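Local coordinates for DNA mimic protein DMP12 (Neisseria meningitidis MC58, PDB 3W1O) that mimics DNA and binds the histone-like protein HU at its DNA-binding sites, probably regulating rather than fully blocking HU-DNA association, at residues A[7-13]-A[113-119]. Residues are numbered along the deposited sequence; the frame is centred on the assembly and turned at random.
Sequences LLIFCLK and KTVIFHF
Two apolar layers lie back to back. In one, Ile-9 CG2 meets Phe-117 CE1 at 3.5 Å and Val-115 CG1 at 4.1 Å; Ile-9 and Val-115 pack on helix 96-111. In the other, facing helix 21-30, chi1 in p swings the Phe-10 ring across to Ile-116, whose CB makes a CH-pi contact 4.0 Å from the ring centroid. The N- and C-terminal strands, 7-10 and 115-118, run antiparallel (178°, axes 4.7 Å apart), central in a four-stranded sheet ordered 37-40, 7-10, 115-118, 72-75. Leu-8/His-118 (Leu-8 N to His-118 O and His-118 N to Leu-8 O, both 2.8 Å) and Phe-10/Ile-116 (Phe-10 N to Ile-116 O 2.9 Å; Ile-116 N to Phe-10 O 2.7 Å) are hydrogen-bonded pairs; Ile-9/Phe-117 between is non-hydrogen-bonded. Leu-7 CB lies 4.0 Å from the Phe-119 ring centroid (CH-pi). Beyond Cys-11 the backbones diverge: a water O accepts from Leu-12 N at 3.0 Å and donates to Thr-114 O at 2.8 Å; Lys-113 NZ donates to Lys-13 O at 2.9 Å.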
ATOM      1  N   LEU A   7       1.836   8.158  -5.705  1.00 21.70           N
ATOM      2  CA  LEU A   7       0.962   7.299  -4.895  1.00 21.97           C
ATOM      3  C   LEU A   7       1.773   6.663  -3.791  1.00 19.96           C
ATOM      4  O   LEU A   7       2.868   6.180  -4.049  1.00 19.58           O
ATOM      5  CB  LEU A   7       0.364   6.198  -5.785  1.00 20.22           C
ATOM      6  CG  LEU A   7      -0.274   4.962  -5.139  1.00 21.87           C
ATOM      7  CD1 LEU A   7      -1.465   5.416  -4.258  1.00 23.04           C
ATOM      8  CD2 LEU A   7      -0.706   4.082  -6.296  1.00 22.88           C
ATOM      9  N   LEU A   8       1.235   6.673  -2.567  1.00 20.04           N
ATOM     10  CA  LEU A   8       1.921   5.977  -1.476  1.00 18.94           C
ATOM     11  C   LEU A   8       1.050   4.873  -0.947  1.00 19.04           C
ATOM     12  O   LEU A   8      -0.165   5.022  -0.820  1.00 18.34           O
ATOM     13  CB  LEU A   8       2.294   6.925  -0.341  1.00 19.61           C
ATOM     14  CG  LEU A   8       3.199   8.134  -0.663  1.00 21.67           C
ATOM     15  CD1 LEU A   8       3.495   8.866   0.644  1.00 25.99           C
ATOM     16  CD2 LEU A   8       4.497   7.725  -1.378  1.00 22.72           C
ATOM     17  N   ILE A   9       1.682   3.755  -0.621  1.00 18.38           N
ATOM     18  CA  ILE A   9       1.002   2.737   0.201  1.00 16.99           C
ATOM     19  C   ILE A   9       1.916   2.618   1.398  1.00 17.81           C
ATOM     20  O   ILE A   9       3.110   2.347   1.218  1.00 18.45           O
ATOM     21  CB  ILE A   9       0.932   1.420  -0.547  1.00 15.83           C
ATOM     22  CG1 ILE A   9       0.018   1.597  -1.788  1.00 16.30           C
ATOM     23  CG2 ILE A   9       0.496   0.268   0.422  1.00 17.05           C
ATOM     24  CD1 ILE A   9      -0.154   0.349  -2.674  1.00 18.06           C
ATOM     25  N   PHE A  10       1.419   2.869   2.601  1.00 15.95           N
ATOM     26  CA  PHE A  10       2.330   2.865   3.721  1.00 17.53           C
ATOM     27  C   PHE A  10       1.657   2.595   5.068  1.00 17.91           C
ATOM     28  O   PHE A  10       0.397   2.647   5.163  1.00 19.24           O
ATOM     29  CB  PHE A  10       3.079   4.220   3.798  1.00 16.52           C
ATOM     30  CG  PHE A  10       2.244   5.368   4.347  1.00 18.82           C
ATOM     31  CD1 PHE A  10       2.287   5.706   5.706  1.00 18.16           C
ATOM     32  CD2 PHE A  10       1.395   6.079   3.501  1.00 20.23           C
ATOM     33  CE1 PHE A  10       1.442   6.757   6.227  1.00 18.86           C
ATOM     34  CE2 PHE A  10       0.587   7.116   4.009  1.00 21.02           C
ATOM     35  CZ  PHE A  10       0.638   7.451   5.381  1.00 20.27           C
ATOM     36  N   CYS A  11       2.507   2.362   6.079  1.00 19.57           N
ATOM     37  CA  CYS A  11       2.079   2.488   7.478  1.00 20.47           C
ATOM     38  C   CYS A  11       3.169   3.241   8.190  1.00 21.08           C
ATOM     39  O   CYS A  11       4.253   3.462   7.637  1.00 20.57           O
ATOM     40  CB  CYS A  11       1.771   1.103   8.098  1.00 20.99           C
ATOM     41  SG  CYS A  11       3.230   0.050   8.221  1.00 22.18           S
ATOM     42  N   LEU A  12       2.862   3.755   9.380  1.00 20.86           N
ATOM     43  CA  LEU A  12       3.854   4.326  10.223  1.00 22.12           C
ATOM     44  C   LEU A  12       4.803   3.243  10.721  1.00 23.53           C
ATOM     45  O   LEU A  12       4.424   2.056  10.866  1.00 22.66           O
ATOM     46  CB  LEU A  12       3.207   4.983  11.419  1.00 22.25           C
ATOM     47  CG  LEU A  12       2.255   6.104  11.034  1.00 22.72           C
ATOM     48  CD1 LEU A  12       1.727   6.902  12.260  1.00 22.41           C
ATOM     49  CD2 LEU A  12       2.951   7.029  10.069  1.00 26.85           C
ATOM     50  N   LYS A  13       6.007   3.680  11.018  1.00 24.67           N
ATOM     51  CA  LYS A  13       6.963   2.850  11.728  1.00 26.86           C
ATOM     52  C   LYS A  13       6.554   2.556  13.166  1.00 28.20           C
ATOM     53  O   LYS A  13       5.836   3.330  13.779  1.00 27.76           O
ATOM     54  CB  LYS A  13       8.285   3.575  11.788  1.00 28.51           C
ATOM     55  CG  LYS A  13       9.071   3.391  10.540  1.00 30.40           C
ATOM     56  CD  LYS A  13      10.200   4.372  10.555  1.00 38.57           C
ATOM     57  CE  LYS A  13      11.349   3.875   9.764  1.00 41.30           C
ATOM     58  NZ  LYS A  13      12.497   4.732  10.203  1.00 42.76           N
ATOM     59  N   LYS A 113      -0.592  -1.749  12.779  1.00 25.97           N
ATOM     60  CA  LYS A 113      -0.717  -0.402  12.171  1.00 25.74           C
ATOM     61  C   LYS A 113      -1.826  -0.474  11.112  1.00 25.40           C
ATOM     62  O   LYS A 113      -2.078  -1.519  10.483  1.00 26.35           O
ATOM     63  CB  LYS A 113       0.616   0.034  11.505  1.00 25.87           C
ATOM     64  CG  LYS A 113       1.891   0.090  12.389  1.00 25.77           C
ATOM     65  CD  LYS A 113       1.802   1.171  13.473  1.00 27.38           C
ATOM     66  CE  LYS A 113       3.115   1.380  14.187  1.00 32.85           C
ATOM     67  NZ  LYS A 113       3.208   2.760  14.804  1.00 34.98           N
ATOM     68  N   THR A 114      -2.503   0.650  10.878  1.00 25.20           N
ATOM     69  CA  THR A 114      -3.394   0.738   9.722  1.00 24.71           C
ATOM     70  C   THR A 114      -2.520   1.024   8.515  1.00 21.05           C
ATOM     71  O   THR A 114      -1.493   1.644   8.631  1.00 22.66           O
ATOM     72  CB  THR A 114      -4.501   1.808   9.937  1.00 26.90           C
ATOM     73  OG1 THR A 114      -5.521   1.187  10.734  1.00 29.59           O
ATOM     74  CG2 THR A 114      -5.146   2.263   8.642  1.00 26.06           C
ATOM     75  N   VAL A 115      -2.902   0.462   7.403  1.00 19.86           N
ATOM     76  CA  VAL A 115      -2.214   0.737   6.129  1.00 20.01           C
ATOM     77  C   VAL A 115      -2.972   1.819   5.390  1.00 18.60           C
ATOM     78  O   VAL A 115      -4.190   1.747   5.280  1.00 22.24           O
ATOM     79  CB  VAL A 115      -2.100  -0.547   5.322  1.00 18.80           C
ATOM     80  CG1 VAL A 115      -1.690  -0.270   3.886  1.00 19.74           C
ATOM     81  CG2 VAL A 115      -1.027  -1.437   5.969  1.00 17.66           C
ATOM     82  N   ILE A 116      -2.270   2.827   4.889  1.00 18.57           N
ATOM     83  CA  ILE A 116      -2.914   3.896   4.109  1.00 18.52           C
ATOM     84  C   ILE A 116      -2.524   3.818   2.645  1.00 18.55           C
ATOM     85  O   ILE A 116      -1.348   3.558   2.323  1.00 16.13           O
ATOM     86  CB  ILE A 116      -2.437   5.234   4.665  1.00 20.08           C
ATOM     87  CG1 ILE A 116      -2.956   5.345   6.123  1.00 24.36           C
ATOM     88  CG2 ILE A 116      -2.912   6.399   3.790  1.00 19.93           C
ATOM     89  CD1 ILE A 116      -2.344   6.448   6.863  1.00 29.20           C
ATOM     90  N   PHE A 117      -3.506   4.007   1.766  1.00 17.87           N
ATOM     91  CA  PHE A 117      -3.171   4.284   0.379  1.00 19.70           C
ATOM     92  C   PHE A 117      -3.469   5.766   0.190  1.00 18.97           C
ATOM     93  O   PHE A 117      -4.586   6.194   0.451  1.00 20.53           O
ATOM     94  CB  PHE A 117      -4.041   3.487  -0.613  1.00 19.30           C
ATOM     95  CG  PHE A 117      -3.955   1.978  -0.510  1.00 22.72           C
ATOM     96  CD1 PHE A 117      -3.016   1.329   0.291  1.00 29.32           C
ATOM     97  CD2 PHE A 117      -4.801   1.203  -1.269  1.00 28.74           C
ATOM     98  CE1 PHE A 117      -2.977  -0.097   0.363  1.00 31.27           C
ATOM     99  CE2 PHE A 117      -4.755  -0.221  -1.204  1.00 33.06           C
ATOM    100  CZ  PHE A 117      -3.840  -0.841  -0.386  1.00 28.30           C
ATOM    101  N   HIS A 118      -2.505   6.530  -0.289  1.00 18.87           N
ATOM    102  CA  HIS A 118      -2.735   7.992  -0.476  1.00 19.47           C
ATOM    103  C   HIS A 118      -2.269   8.435  -1.862  1.00 20.29           C
ATOM    104  O   HIS A 118      -1.182   8.072  -2.273  1.00 19.68           O
ATOM    105  CB  HIS A 118      -2.019   8.806   0.585  1.00 18.54           C
ATOM    106  CG  HIS A 118      -2.032  10.284   0.296  1.00 21.51           C
ATOM    107  ND1 HIS A 118      -3.125  11.083   0.576  1.00 22.28           N
ATOM    108  CD2 HIS A 118      -1.134  11.080  -0.348  1.00 24.58           C
ATOM    109  CE1 HIS A 118      -2.877  12.323   0.165  1.00 25.21           C
ATOM    110  NE2 HIS A 118      -1.679  12.348  -0.400  1.00 23.12           N
ATOM    111  N   PHE A 119      -3.089   9.215  -2.565  1.00 21.66           N
ATOM    112  CA  PHE A 119      -2.676   9.725  -3.881  1.00 23.84           C
ATOM    113  C   PHE A 119      -3.366  11.072  -4.030  1.00 26.10           C
ATOM    114  O   PHE A 119      -4.491  11.315  -3.538  1.00 25.15           O
ATOM    115  CB  PHE A 119      -3.155   8.760  -4.968  1.00 23.48           C
ATOM    116  CG  PHE A 119      -2.491   8.908  -6.311  1.00 24.61           C
ATOM    117  CD1 PHE A 119      -1.261   9.553  -6.466  1.00 25.68           C
ATOM    118  CD2 PHE A 119      -3.072   8.319  -7.423  1.00 29.26           C
ATOM    119  CE1 PHE A 119      -0.629   9.611  -7.738  1.00 28.35           C
ATOM    120  CE2 PHE A 119      -2.441   8.369  -8.705  1.00 29.08           C
ATOM    121  CZ  PHE A 119      -1.228   9.022  -8.849  1.00 25.79           C
ATOM    122  OXT PHE A 119      -2.753  11.977  -4.620  1.00 28.30           O
TER
HETATM  123  O   HOH W   1       0.004   3.483  10.095  1.00 23.32           O